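Local coordinates for protein O-phospho-L-seryl-tRNA:Cys-tRNA synthase (PDB 5X6B) that probably converts O-phosphoserine carried on tRNA(Cys) to cysteine, using pyridoxal phosphate held as a Schiff base on a lysine, at residues 179-182 / 183-187; 268-271 / 272-275; 363-366 / 367-371. One frame throughout, in Å; residues are numbered along the deposited sequence.

Interaction 1 of 3, residues 179-182 / 183-187; sequences GYKE and VIDNL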
loop_
_atom_site.group_PDB
_atom_site.type_symbol
_atom_site.label_atom_id
_atom_site.label_comp_id
_atom_site.label_asym_id
_atom_site.label_seq_id
_atom_site.Cartn_x
_atom_site.Cartn_y
_atom_site.Cartn_z
ATOM N N GLY B 179 -37.626 8.740 10.077
ATOM C CA GLY B 179 -37.428 9.678 11.166
ATOM C C GLY B 179 -36.474 10.813 10.833
ATOM O O GLY B 179 -36.333 11.760 11.608
ATOM N N TYR B 180 -35.813 10.718 9.684
ATOM C CA TYR B 180 -34.914 11.773 9.232
ATOM C C TYR B 180 -35.678 13.067 9.001
ATOM O O TYR B 180 -35.169 14.150 9.286
ATOM C CB TYR B 180 -34.184 11.360 7.950
ATOM C CG TYR B 180 -32.841 10.709 8.191
ATOM C CD1 TYR B 180 -31.685 11.472 8.284
ATOM C CD2 TYR B 180 -32.730 9.331 8.324
ATOM C CE1 TYR B 180 -30.452 10.880 8.504
ATOM C CE2 TYR B 180 -31.505 8.730 8.543
ATOM C CZ TYR B 180 -30.370 9.507 8.633
ATOM O OH TYR B 180 -29.153 8.906 8.854
ATOM N N LYS B 181 -36.901 12.948 8.492
ATOM C CA LYS B 181 -37.729 14.119 8.223
ATOM C C LYS B 181 -38.059 14.894 9.502
ATOM O O LYS B 181 -37.881 16.112 9.557
ATOM C CB LYS B 181 -39.023 13.717 7.504
ATOM C CG LYS B 181 -40.162 14.702 7.736
ATOM C CD LYS B 181 -41.160 14.751 6.589
ATOM C CE LYS B 181 -41.935 16.067 6.620
ATOM N NZ LYS B 181 -43.066 16.113 5.653
ATOM N N GLU B 182 -38.526 14.187 10.529
ATOM C CA GLU B 182 -38.950 14.838 11.771
ATOM C C GLU B 182 -37.807 15.573 12.459
ATOM O O GLU B 182 -37.998 16.668 12.984
ATOM C CB GLU B 182 -39.564 13.825 12.744
ATOM C CG GLU B 182 -40.380 12.730 12.076
ATOM C CD GLU B 182 -40.811 11.636 13.040
ATOM O OE1 GLU B 182 -40.505 11.740 14.250
ATOM O OE2 GLU B 182 -41.456 10.667 12.583
ATOM N N VAL B 183 -36.619 14.975 12.445
ATOM C CA VAL B 183 -35.445 15.587 13.057
ATOM C C VAL B 183 -35.057 16.880 12.340
ATOM O O VAL B 183 -34.834 17.914 12.978
ATOM C CB VAL B 183 -34.248 14.617 13.056
ATOM C CG1 VAL B 183 -33.000 15.308 13.578
ATOM C CG2 VAL B 183 -34.566 13.389 13.896
ATOM N N ILE B 184 -34.991 16.814 11.015
ATOM C CA ILE B 184 -34.683 17.981 10.197
ATOM C C ILE B 184 -35.672 19.122 10.446
ATOM O O ILE B 184 -35.268 20.257 10.704
ATOM C CB ILE B 184 -34.681 17.626 8.698
ATOM C CG1 ILE B 184 -33.532 16.670 8.383
ATOM C CG2 ILE B 184 -34.562 18.880 7.848
ATOM C CD1 ILE B 184 -33.620 16.050 7.009
ATOM N N ASP B 185 -36.964 18.815 10.375
ATOM C CA ASP B 185 -37.999 19.820 10.594
ATOM C C ASP B 185 -37.935 20.362 12.018
ATOM O O ASP B 185 -38.079 21.561 12.235
ATOM C CB ASP B 185 -39.386 19.243 10.305
ATOM C CG ASP B 185 -39.580 18.898 8.839
ATOM O OD1 ASP B 185 -38.839 19.443 7.992
ATOM O OD2 ASP B 185 -40.475 18.084 8.531
ATOM N N ASN B 186 -37.709 19.469 12.978
ATOM C CA ASN B 186 -37.485 19.854 14.370
ATOM C C ASN B 186 -36.380 20.904 14.475
ATOM O O ASN B 186 -36.467 21.838 15.269
ATOM C CB ASN B 186 -37.133 18.615 15.205
ATOM C CG ASN B 186 -37.175 18.869 16.704
ATOM O OD1 ASN B 186 -36.917 19.974 17.174
ATOM N ND2 ASN B 186 -37.503 17.829 17.464
ATOM N N LEU B 187 -35.351 20.754 13.649
ATOM C CA LEU B 187 -34.201 21.647 13.695
ATOM C C LEU B 187 -34.432 22.925 12.890
ATOM O O LEU B 187 -34.038 24.011 13.319
ATOM C CB LEU B 187 -32.950 20.920 13.197
ATOM C CG LEU B 187 -32.077 20.253 14.267
ATOM C CD1 LEU B 187 -32.888 19.348 15.186
ATOM C CD2 LEU B 187 -30.953 19.466 13.615
#
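Gly179 O accepts a weak bond from Val183 N within helix 179-188, and Val183 CG2 also touches the same oxygen. Tyr180 meets 183-187 through its backbone: Tyr180 O accepts from Ile184 N at 3.2 Å. The CG1 branch of Ile184, anti to its carbonyl carbon (chi1 -66°), runs back along this oxygen. Lys181 repeats the i to i+4 pattern, Asp185 N reaching Lys181 O at 3.0 Å in a nearly straight bond. Beside this bond the extended lysine chain passes obliquely across the Asp185 side chain, with Lys181 CE close to Asp185 OD2. Lys181 NZ remains 4.3 Å from Asp185 OD2, so the opposite charges may attract but form no salt bridge. Glu182 O accepts from Asn186 N at 2.8 Å, while Asn186 OD1 bonds forward to Lys190 NZ. The helix is amphipathic, with Lys181, Glu182 and Asn186 exposed and Tyr180 and Ile184 buried. Its inner side packs on the large mixed sheet: Tyr180 reaches strands 139-143, 160-166 and 194-200 and helix 212-221, with its hydroxyl bonded to Leu198 O, and Val183 rests on Val141 and Ala162.

Interaction 2 of 3, residues 268-271 / 272-275; sequences FSEE and FSDK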
loop_
_atom_site.group_PDB
_atom_site.type_symbol
_atom_site.label_atom_id
_atom_site.label_comp_id
_atom_site.label_asym_id
_atom_site.label_seq_id
_atom_site.Cartn_x
_atom_site.Cartn_y
_atom_site.Cartn_z
ATOM N N PHE B 268 -18.427 11.808 -5.382
ATOM C CA PHE B 268 -19.326 12.953 -5.288
ATOM C C PHE B 268 -19.841 13.414 -6.649
ATOM O O PHE B 268 -19.224 13.159 -7.684
ATOM C CB PHE B 268 -18.627 14.116 -4.571
ATOM C CG PHE B 268 -17.311 14.517 -5.189
ATOM C CD1 PHE B 268 -17.261 15.486 -6.181
ATOM C CD2 PHE B 268 -16.124 13.935 -4.769
ATOM C CE1 PHE B 268 -16.056 15.861 -6.745
ATOM C CE2 PHE B 268 -14.915 14.305 -5.334
ATOM C CZ PHE B 268 -14.882 15.269 -6.323
ATOM N N SER B 269 -20.979 14.102 -6.629
ATOM C CA SER B 269 -21.604 14.608 -7.845
ATOM C C SER B 269 -20.897 15.856 -8.361
ATOM O O SER B 269 -20.280 16.592 -7.586
ATOM C CB SER B 269 -23.078 14.924 -7.589
ATOM O OG SER B 269 -23.214 15.949 -6.618
ATOM N N GLU B 270 -21.004 16.094 -9.667
ATOM C CA GLU B 270 -20.430 17.283 -10.295
ATOM C C GLU B 270 -20.900 18.570 -9.616
ATOM O O GLU B 270 -20.175 19.565 -9.581
ATOM C CB GLU B 270 -20.783 17.318 -11.785
ATOM C CG GLU B 270 -20.284 18.553 -12.537
ATOM C CD GLU B 270 -18.768 18.603 -12.673
ATOM O OE1 GLU B 270 -18.102 17.593 -12.361
ATOM O OE2 GLU B 270 -18.242 19.654 -13.098
ATOM N N GLU B 271 -22.112 18.533 -9.068
ATOM C CA GLU B 271 -22.706 19.682 -8.396
ATOM C C GLU B 271 -21.825 20.201 -7.262
ATOM O O GLU B 271 -21.717 21.408 -7.056
ATOM C CB GLU B 271 -24.094 19.315 -7.860
ATOM C CG GLU B 271 -24.823 20.444 -7.153
ATOM C CD GLU B 271 -26.181 20.020 -6.622
ATOM O OE1 GLU B 271 -26.571 18.857 -6.850
ATOM O OE2 GLU B 271 -26.858 20.846 -5.975
ATOM N N PHE B 272 -21.185 19.289 -6.539
ATOM C CA PHE B 272 -20.353 19.672 -5.403
ATOM C C PHE B 272 -18.859 19.590 -5.709
ATOM O O PHE B 272 -18.032 19.660 -4.800
ATOM C CB PHE B 272 -20.666 18.792 -4.194
ATOM C CG PHE B 272 -22.067 18.930 -3.686
ATOM C CD1 PHE B 272 -22.370 19.847 -2.694
ATOM C CD2 PHE B 272 -23.082 18.132 -4.188
ATOM C CE1 PHE B 272 -23.665 19.969 -2.215
ATOM C CE2 PHE B 272 -24.374 18.249 -3.717
ATOM C CZ PHE B 272 -24.669 19.170 -2.729
ATOM N N SER B 273 -18.516 19.442 -6.984
ATOM C CA SER B 273 -17.119 19.301 -7.389
ATOM C C SER B 273 -16.285 20.531 -7.025
ATOM O O SER B 273 -15.174 20.406 -6.507
ATOM C CB SER B 273 -17.032 19.035 -8.893
ATOM O OG SER B 273 -15.685 18.912 -9.314
ATOM N N ASP B 274 -16.839 21.713 -7.281
ATOM C CA ASP B 274 -16.122 22.976 -7.098
ATOM C C ASP B 274 -15.654 23.216 -5.664
ATOM O O ASP B 274 -14.639 23.875 -5.440
ATOM C CB ASP B 274 -16.999 24.148 -7.542
ATOM C CG ASP B 274 -17.226 24.173 -9.042
ATOM O OD1 ASP B 274 -16.463 23.508 -9.776
ATOM O OD2 ASP B 274 -18.166 24.869 -9.485
ATOM N N LYS B 275 -16.393 22.692 -4.696
ATOM C CA LYS B 275 -16.042 22.903 -3.298
ATOM C C LYS B 275 -15.108 21.814 -2.783
ATOM O O LYS B 275 -14.204 22.084 -1.992
ATOM C CB LYS B 275 -17.305 22.973 -2.440
ATOM C CG LYS B 275 -18.502 23.540 -3.180
ATOM C CD LYS B 275 -19.388 24.362 -2.258
ATOM C CE LYS B 275 -20.497 25.053 -3.039
ATOM N NZ LYS B 275 -21.797 25.004 -2.318
#
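Phe272 N and Ser273 N bond back to Ser269 O and Glu270 O, two successive i to i+3 links that make the 3-10 turn leading from strand 264-268 into helix 273-276. The first spans 3.0 Å from Phe272 N to Ser269 O and the second 3.1 Å from Ser273 N to Glu270 O. Phe272 occupies the N-cap position of the helix.

Among the side chains, Phe268 meets the first helical turn with its CE1 corner, 3.7 Å from Ser273 CA, and Ser273 CB lies at the ring edge, in plane. Farther out, Glu271 and Phe272 run side by side in the same direction, carboxylate and ring planes 27° apart, with Glu271 CG over one face of the ring. Glu271 is fully extended, its CG anti to the backbone N (chi1 -179°), which carries the carboxylate out along the ring to CE2.

Outside the turn, Phe272 meets the ring of Phe248 with planes at about 60°, and Glu270 N bonds to Asp114 OD2. The turn is thereby attached to the beginnings of strands 115-119 and 248-252. Ser269 OG approaches the edge of the Phe272 ring in its plane, 3.3 Å from Phe272 CD2.

Interaction 3 of 3, residues 363-366 / 367-371; sequences DKRR and GFFFY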
loop_
_atom_site.group_PDB
_atom_site.type_symbol
_atom_site.label_atom_id
_atom_site.label_comp_id
_atom_site.label_asym_id
_atom_site.label_seq_id
_atom_site.Cartn_x
_atom_site.Cartn_y
_atom_site.Cartn_z
ATOM N N ASP B 363 -15.071 -20.525 35.627
ATOM C CA ASP B 363 -13.726 -20.907 35.209
ATOM C C ASP B 363 -12.691 -19.976 35.825
ATOM O O ASP B 363 -12.957 -18.792 36.022
ATOM C CB ASP B 363 -13.614 -20.895 33.681
ATOM C CG ASP B 363 -12.315 -21.508 33.183
ATOM O OD1 ASP B 363 -11.543 -22.048 34.005
ATOM O OD2 ASP B 363 -12.067 -21.455 31.963
ATOM N N LYS B 364 -11.514 -20.516 36.127
ATOM C CA LYS B 364 -10.451 -19.734 36.750
ATOM C C LYS B 364 -9.945 -18.628 35.824
ATOM O O LYS B 364 -9.532 -17.565 36.286
ATOM C CB LYS B 364 -9.295 -20.645 37.176
ATOM C CG LYS B 364 -9.645 -21.578 38.329
ATOM C CD LYS B 364 -8.459 -22.441 38.750
ATOM C CE LYS B 364 -7.367 -21.614 39.417
ATOM N NZ LYS B 364 -7.804 -21.029 40.720
ATOM N N ARG B 365 -9.990 -18.874 34.518
ATOM C CA ARG B 365 -9.603 -17.861 33.541
ATOM C C ARG B 365 -10.620 -16.718 33.515
ATOM O O ARG B 365 -10.324 -15.625 33.029
ATOM C CB ARG B 365 -9.453 -18.483 32.154
ATOM C CG ARG B 365 -8.245 -19.393 32.024
ATOM C CD ARG B 365 -8.273 -20.174 30.722
ATOM N NE ARG B 365 -9.428 -21.062 30.645
ATOM C CZ ARG B 365 -9.625 -21.951 29.674
ATOM N NH1 ARG B 365 -10.707 -22.719 29.682
ATOM N NH2 ARG B 365 -8.738 -22.076 28.696
ATOM N N ARG B 366 -11.820 -17.003 34.015
ATOM C CA ARG B 366 -12.803 -15.988 34.397
ATOM C C ARG B 366 -13.035 -14.930 33.315
ATOM O O ARG B 366 -12.720 -13.754 33.498
ATOM C CB ARG B 366 -12.354 -15.334 35.714
ATOM C CG ARG B 366 -13.326 -14.350 36.354
ATOM C CD ARG B 366 -12.768 -13.838 37.679
ATOM N NE ARG B 366 -13.640 -12.854 38.315
ATOM C CZ ARG B 366 -13.471 -12.394 39.552
ATOM N NH1 ARG B 366 -12.464 -12.838 40.292
ATOM N NH2 ARG B 366 -14.312 -11.498 40.051
ATOM N N GLY B 367 -13.574 -15.350 32.176
ATOM C CA GLY B 367 -13.902 -14.411 31.120
ATOM C C GLY B 367 -12.823 -14.269 30.065
ATOM O O GLY B 367 -13.094 -13.837 28.944
ATOM N N PHE B 368 -11.594 -14.617 30.424
ATOM C CA PHE B 368 -10.522 -14.705 29.440
ATOM C C PHE B 368 -10.541 -16.082 28.795
ATOM O O PHE B 368 -9.898 -16.306 27.768
ATOM C CB PHE B 368 -9.157 -14.447 30.081
ATOM C CG PHE B 368 -8.876 -12.999 30.359
ATOM C CD1 PHE B 368 -9.565 -12.005 29.690
ATOM C CD2 PHE B 368 -7.918 -12.634 31.289
ATOM C CE1 PHE B 368 -9.308 -10.668 29.946
ATOM C CE2 PHE B 368 -7.655 -11.303 31.549
ATOM C CZ PHE B 368 -8.353 -10.318 30.876
ATOM N N PHE B 369 -11.289 -16.994 29.413
ATOM C CA PHE B 369 -11.294 -18.402 29.028
ATOM C C PHE B 369 -11.603 -18.598 27.548
ATOM O O PHE B 369 -10.991 -19.430 26.884
ATOM C CB PHE B 369 -12.306 -19.180 29.877
ATOM C CG PHE B 369 -13.705 -19.153 29.330
ATOM C CD1 PHE B 369 -14.196 -20.217 28.586
ATOM C CD2 PHE B 369 -14.521 -18.053 29.534
ATOM C CE1 PHE B 369 -15.478 -20.189 28.068
ATOM C CE2 PHE B 369 -15.805 -18.021 29.021
ATOM C CZ PHE B 369 -16.284 -19.090 28.289
ATOM N N PHE B 370 -12.550 -17.820 27.035
ATOM C CA PHE B 370 -13.002 -17.975 25.665
ATOM C C PHE B 370 -11.891 -17.567 24.709
ATOM O O PHE B 370 -11.607 -18.267 23.735
ATOM C CB PHE B 370 -14.268 -17.152 25.425
ATOM C CG PHE B 370 -14.945 -17.443 24.118
ATOM C CD1 PHE B 370 -15.489 -18.693 23.869
ATOM C CD2 PHE B 370 -15.053 -16.463 23.144
ATOM C CE1 PHE B 370 -16.116 -18.966 22.665
ATOM C CE2 PHE B 370 -15.683 -16.726 21.940
ATOM C CZ PHE B 370 -16.215 -17.982 21.700
ATOM N N TYR B 371 -11.248 -16.445 25.010
ATOM C CA TYR B 371 -10.122 -15.969 24.218
ATOM C C TYR B 371 -8.977 -16.979 24.213
ATOM O O TYR B 371 -8.342 -17.205 23.185
ATOM C CB TYR B 371 -9.634 -14.624 24.752
ATOM C CG TYR B 371 -8.451 -14.046 24.009
ATOM C CD1 TYR B 371 -8.634 -13.239 22.894
ATOM C CD2 TYR B 371 -7.148 -14.299 24.431
ATOM C CE1 TYR B 371 -7.555 -12.704 22.216
ATOM C CE2 TYR B 371 -6.065 -13.771 23.759
ATOM C CZ TYR B 371 -6.274 -12.972 22.654
ATOM O OH TYR B 371 -5.198 -12.440 21.983
#
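Arg365 lays one face of its guanidinium over the backbone and CB of Phe369, with Phe369 CA and CB against that face and Arg365 NE 3.5 Å from Phe369 CB. The guanidinium and phenyl planes are 56° apart and the two side chains cross at about a right angle, so this is packing against the aliphatic root of Phe369 and not a ring stack. Asp363 helps to fix the rotation of the guanidinium. Its OD2 accepts side-on from two nitrogens, at 3.0 Å from Arg365 NE and, in a salt bridge, 2.9 Å from Arg365 NH1, both on the syn side and with OD2 in the guanidinium plane. A bend at chi3 (-63°) brings the arginine tip round to this carboxylate. Arg365 NH2 turns to Glu373 and Asp372 in salt bridges, so one arginine joins acids from the loop and from the helix. The same Asp363 OD2 lies 3.1 Å from Phe369 CB, the Asp363 and Phe369 side chains crossing at a slant.

The backbone makes two overlapping turns: type I from Asp363 to Arg366, then type I' from Arg365 to Phe368, closed by Phe368 N to Arg365 O at 3.1 Å. Arg366 and Gly367 both have positive phi, as the type I' turn requires at its two central positions. The two turns lie in the loop that joins helix 354-360 to helix 369-375. The side chain of Phe369 packs on Leu356, Ile359 and Ala360 of helix 354-360 and on Thr387 of the loop preceding strand 389-392.

Overall arrangement
Followed from the N terminus, the three contacts come in series; none nests in or crosses another. Interaction 1 winds the helix that follows the short strand 174-175 and leads to strand 194-200 of the seven-stranded mixed sheet. Interaction 2 closes the turn after strand 264-268, which runs antiparallel between strands 115-119 and 248-252 of that same sheet; its nearest atoms lie about 14 Å from those of interaction 1. Interaction 3 closes the loop between helices 354-360 and 369-375, in the part of the chain that holds the small antiparallel sheet. Its centre is about 53 Å from that of interaction 2, on the opposite side of the chain's centre.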